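PDB 3NX4: putative oxidoreductase from Salmonella enterica subsp. enterica serovar Typhimurium, which binds NADP and probably reduces acryloyl-CoA with NADPH, as a member of the medium-chain dehydrogenase/reductase superfamily. Local coordinates for residues A127-M132 and E277-L282. Residues are numbered along the deposited sequence; the frame is centred on the assembly and turned at random. Where two conformers were deposited one is given.
Sequences AGFTAM and EAWARL. With NAP (NADP nicotinamide-adenine-dinucleotide phosphate), chain C.
Segment 127-132 of helix 118-140 and segment 277-282 of helix 272-285 cross almost perpendicularly, at 98°, with their axes 9.4 Å apart at closest approach. Small Ala278 sits where the backbones come nearest, its CA 6.0 Å from that of Met132, a selenomethionine. Phe129, with CG anti to the backbone N (chi1 173°), swings its ring alongside Trp279; flat rings suit this near-parallel packing, tilted by 24° with centres well offset. Phe129 CD1 rests over one indole face, 3.5 Å from Trp279 NE1, while Phe129 CE1 meets the Ala278 methyl. Leu282 slips its branches between the aromatic pair and Met132: CD1 lies over the same indole face, and CD2 is 3.7 Å from O of side-chain-free Gly128. Met132 packs CB on Leu282 CG, then bends at chi2 and chi3 to lay CE over the guanidinium of Arg281, 3.6 Å from NH2. This flexible chain thus covers both leucine and a charged plane, which salt bridges to Asp285 and Glu139 hold. Facing away, compact Thr130, its OG1 hydrogen-bonded to Thr126 O, fits against nicotinamide C4N, the hydride-exchanging carbon of NADP. In this medium-chain dehydrogenase/reductase fold, helix 158-169 packs Leu166 on Met132, and strand 82-86 touches Phe129 and Trp279.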
loop_
_atom_site.group_PDB
_atom_site.type_symbol
_atom_site.label_atom_id
_atom_site.label_comp_id
_atom_site.label_asym_id
_atom_site.label_seq_id
_atom_site.Cartn_x
_atom_site.Cartn_y
_atom_site.Cartn_z
ATOM N N ALA A 127 11.066 16.893 -7.879
ATOM C CA ALA A 127 10.196 17.069 -6.716
ATOM C C ALA A 127 8.742 17.211 -7.140
ATOM O O ALA A 127 7.863 16.519 -6.629
ATOM C CB ALA A 127 10.631 18.306 -5.885
ATOM N N GLY A 128 8.491 18.126 -8.070
ATOM C CA GLY A 128 7.139 18.397 -8.525
ATOM C C GLY A 128 6.555 17.266 -9.366
ATOM O O GLY A 128 5.369 16.956 -9.270
ATOM N N PHE A 129 7.388 16.652 -10.197
ATOM C CA PHE A 129 6.971 15.491 -10.977
ATOM C C PHE A 129 6.523 14.373 -10.028
ATOM O O PHE A 129 5.472 13.765 -10.214
ATOM C CB PHE A 129 8.141 15.054 -11.871
ATOM C CG PHE A 129 7.919 13.764 -12.610
ATOM C CD1 PHE A 129 7.161 13.731 -13.781
ATOM C CD2 PHE A 129 8.531 12.595 -12.179
ATOM C CE1 PHE A 129 6.974 12.540 -14.476
ATOM C CE2 PHE A 129 8.363 11.395 -12.883
ATOM C CZ PHE A 129 7.575 11.369 -14.026
ATOM N N THR A 130 7.310 14.144 -8.982
ATOM C CA THR A 130 6.954 13.212 -7.918
ATOM C C THR A 130 5.636 13.573 -7.189
ATOM O O THR A 130 4.811 12.702 -6.909
ATOM C CB THR A 130 8.101 13.124 -6.897
ATOM O OG1 THR A 130 9.296 12.710 -7.570
ATOM C CG2 THR A 130 7.774 12.113 -5.793
ATOM N N ALA A 131 5.446 14.840 -6.854
ATOM C CA ALA A 131 4.200 15.247 -6.202
ATOM C C ALA A 131 3.025 14.891 -7.100
ATOM O O ALA A 131 1.970 14.438 -6.623
ATOM C CB ALA A 131 4.197 16.730 -5.924
HETATM N N MSE A 132 3.209 15.107 -8.407
HETATM C CA MSE A 132 2.151 14.815 -9.361
HETATM C C MSE A 132 1.857 13.307 -9.386
HETATM O O MSE A 132 0.696 12.893 -9.383
HETATM C CB MSE A 132 2.511 15.323 -10.759
HETATM C CG MSE A 132 1.349 15.259 -11.738
HETATM SE SE MSE A 132 -0.091 16.548 -11.334
HETATM C CE MSE A 132 -1.422 15.314 -11.048
ATOM N N GLU A 277 1.926 11.628 -18.997
ATOM C CA GLU A 277 0.673 12.047 -18.384
ATOM C C GLU A 277 0.933 13.022 -17.228
ATOM O O GLU A 277 0.247 14.029 -17.074
ATOM C CB GLU A 277 -0.079 10.818 -17.882
ATOM C CG GLU A 277 -1.475 11.080 -17.354
ATOM C CD GLU A 277 -2.168 9.801 -16.901
ATOM O OE1 GLU A 277 -1.549 8.715 -16.989
ATOM O OE2 GLU A 277 -3.333 9.878 -16.457
ATOM N N ALA A 278 1.929 12.708 -16.408
ATOM C CA ALA A 278 2.213 13.546 -15.247
ATOM C C ALA A 278 2.571 14.965 -15.707
ATOM O O ALA A 278 2.049 15.950 -15.180
ATOM C CB ALA A 278 3.328 12.943 -14.407
ATOM N N TRP A 279 3.449 15.074 -16.704
ATOM C CA TRP A 279 3.849 16.397 -17.197
ATOM C C TRP A 279 2.651 17.170 -17.743
ATOM O O TRP A 279 2.458 18.334 -17.427
ATOM C CB TRP A 279 4.987 16.301 -18.234
ATOM C CG TRP A 279 6.304 16.043 -17.579
ATOM C CD1 TRP A 279 7.018 14.876 -17.604
ATOM C CD2 TRP A 279 7.041 16.950 -16.740
ATOM N NE1 TRP A 279 8.164 15.011 -16.856
ATOM C CE2 TRP A 279 8.199 16.270 -16.308
ATOM C CE3 TRP A 279 6.843 18.276 -16.329
ATOM C CZ2 TRP A 279 9.157 16.868 -15.489
ATOM C CZ3 TRP A 279 7.802 18.877 -15.504
ATOM C CH2 TRP A 279 8.941 18.169 -15.094
ATOM N N ALA A 280 1.832 16.505 -18.547
ATOM C CA ALA A 280 0.618 17.134 -19.047
ATOM C C ALA A 280 -0.282 17.622 -17.897
ATOM O O ALA A 280 -0.853 18.706 -17.975
ATOM C CB ALA A 280 -0.136 16.173 -19.955
ATOM N N ARG A 281 -0.407 16.829 -16.833
ATOM C CA ARG A 281 -1.254 17.217 -15.691
ATOM C C ARG A 281 -0.668 18.415 -14.937
ATOM O O ARG A 281 -1.396 19.316 -14.515
ATOM C CB ARG A 281 -1.466 16.043 -14.717
ATOM C CG ARG A 281 -2.457 14.951 -15.210
ATOM C CD ARG A 281 -3.914 15.390 -15.104
ATOM N NE ARG A 281 -4.274 15.875 -13.763
ATOM C CZ ARG A 281 -4.699 15.101 -12.766
ATOM N NH1 ARG A 281 -4.828 13.795 -12.952
ATOM N NH2 ARG A 281 -5.006 15.634 -11.580
ATOM N N LEU A 282 0.648 18.414 -14.759
ATOM C CA LEU A 282 1.330 19.536 -14.125
ATOM C C LEU A 282 1.058 20.852 -14.859
ATOM O O LEU A 282 0.730 21.862 -14.242
ATOM C CB LEU A 282 2.838 19.270 -14.049
ATOM C CG LEU A 282 3.253 18.289 -12.941
ATOM C CD1 LEU A 282 4.629 17.733 -13.248
ATOM C CD2 LEU A 282 3.227 18.971 -11.559
HETATM P PA NAP C . 12.964 18.648 0.849
HETATM O O1A NAP C . 12.696 19.824 0.004
HETATM O O2A NAP C . 14.192 18.656 1.660
HETATM O O5B NAP C . 11.690 18.324 1.757
HETATM C C5B NAP C . 11.836 17.452 2.844
HETATM C C4B NAP C . 10.989 18.053 3.956
HETATM O O4B NAP C . 10.907 17.130 5.007
HETATM C C3B NAP C . 11.607 19.327 4.538
HETATM O O3B NAP C . 11.099 20.473 3.884
HETATM C C2B NAP C . 11.153 19.290 5.985
HETATM O O2B NAP C . 9.888 19.904 6.039
HETATM C C1B NAP C . 10.954 17.808 6.255
HETATM N N9A NAP C . 12.069 17.235 7.023
HETATM C C8A NAP C . 13.414 17.408 6.801
HETATM N N7A NAP C . 14.087 16.678 7.723
HETATM C C5A NAP C . 13.197 16.037 8.509
HETATM C C6A NAP C . 13.339 15.178 9.591
HETATM N N6A NAP C . 14.540 14.836 10.041
HETATM N N1A NAP C . 12.216 14.675 10.198
HETATM C C2A NAP C . 10.961 15.023 9.744
HETATM N N3A NAP C . 10.822 15.883 8.674
HETATM C C4A NAP C . 11.924 16.380 8.073
HETATM O O3 NAP C . 13.044 17.329 -0.082
HETATM P PN NAP C . 12.268 16.991 -1.442
HETATM O O1N NAP C . 13.135 17.263 -2.611
HETATM O O2N NAP C . 10.944 17.649 -1.352
HETATM O O5D NAP C . 12.117 15.400 -1.240
HETATM C C5D NAP C . 11.348 14.929 -0.158
HETATM C C4D NAP C . 11.638 13.454 0.069
HETATM O O4D NAP C . 11.182 12.739 -1.054
HETATM C C3D NAP C . 13.129 13.182 0.175
HETATM O O3D NAP C . 13.341 12.150 1.114
HETATM C C2D NAP C . 13.514 12.699 -1.204
HETATM O O2D NAP C . 14.596 11.801 -1.155
HETATM C C1D NAP C . 12.240 11.990 -1.614
HETATM N N1N NAP C . 12.042 11.895 -3.065
HETATM C C2N NAP C . 11.971 10.650 -3.620
HETATM C C3N NAP C . 11.761 10.480 -4.985
HETATM C C7N NAP C . 11.184 9.164 -5.428
HETATM O O7N NAP C . 11.526 8.630 -6.681
HETATM N N7N NAP C . 10.354 8.531 -4.606
HETATM C C4N NAP C . 11.620 11.609 -5.792
HETATM C C5N NAP C . 11.689 12.883 -5.211
HETATM C C6N NAP C . 11.891 13.012 -3.838
HETATM P P2B NAP C . 9.442 20.772 7.335
HETATM O O1X NAP C . 8.226 21.561 6.935
HETATM O O2X NAP C . 9.098 19.841 8.473
HETATM O O3X NAP C . 10.586 21.678 7.704
#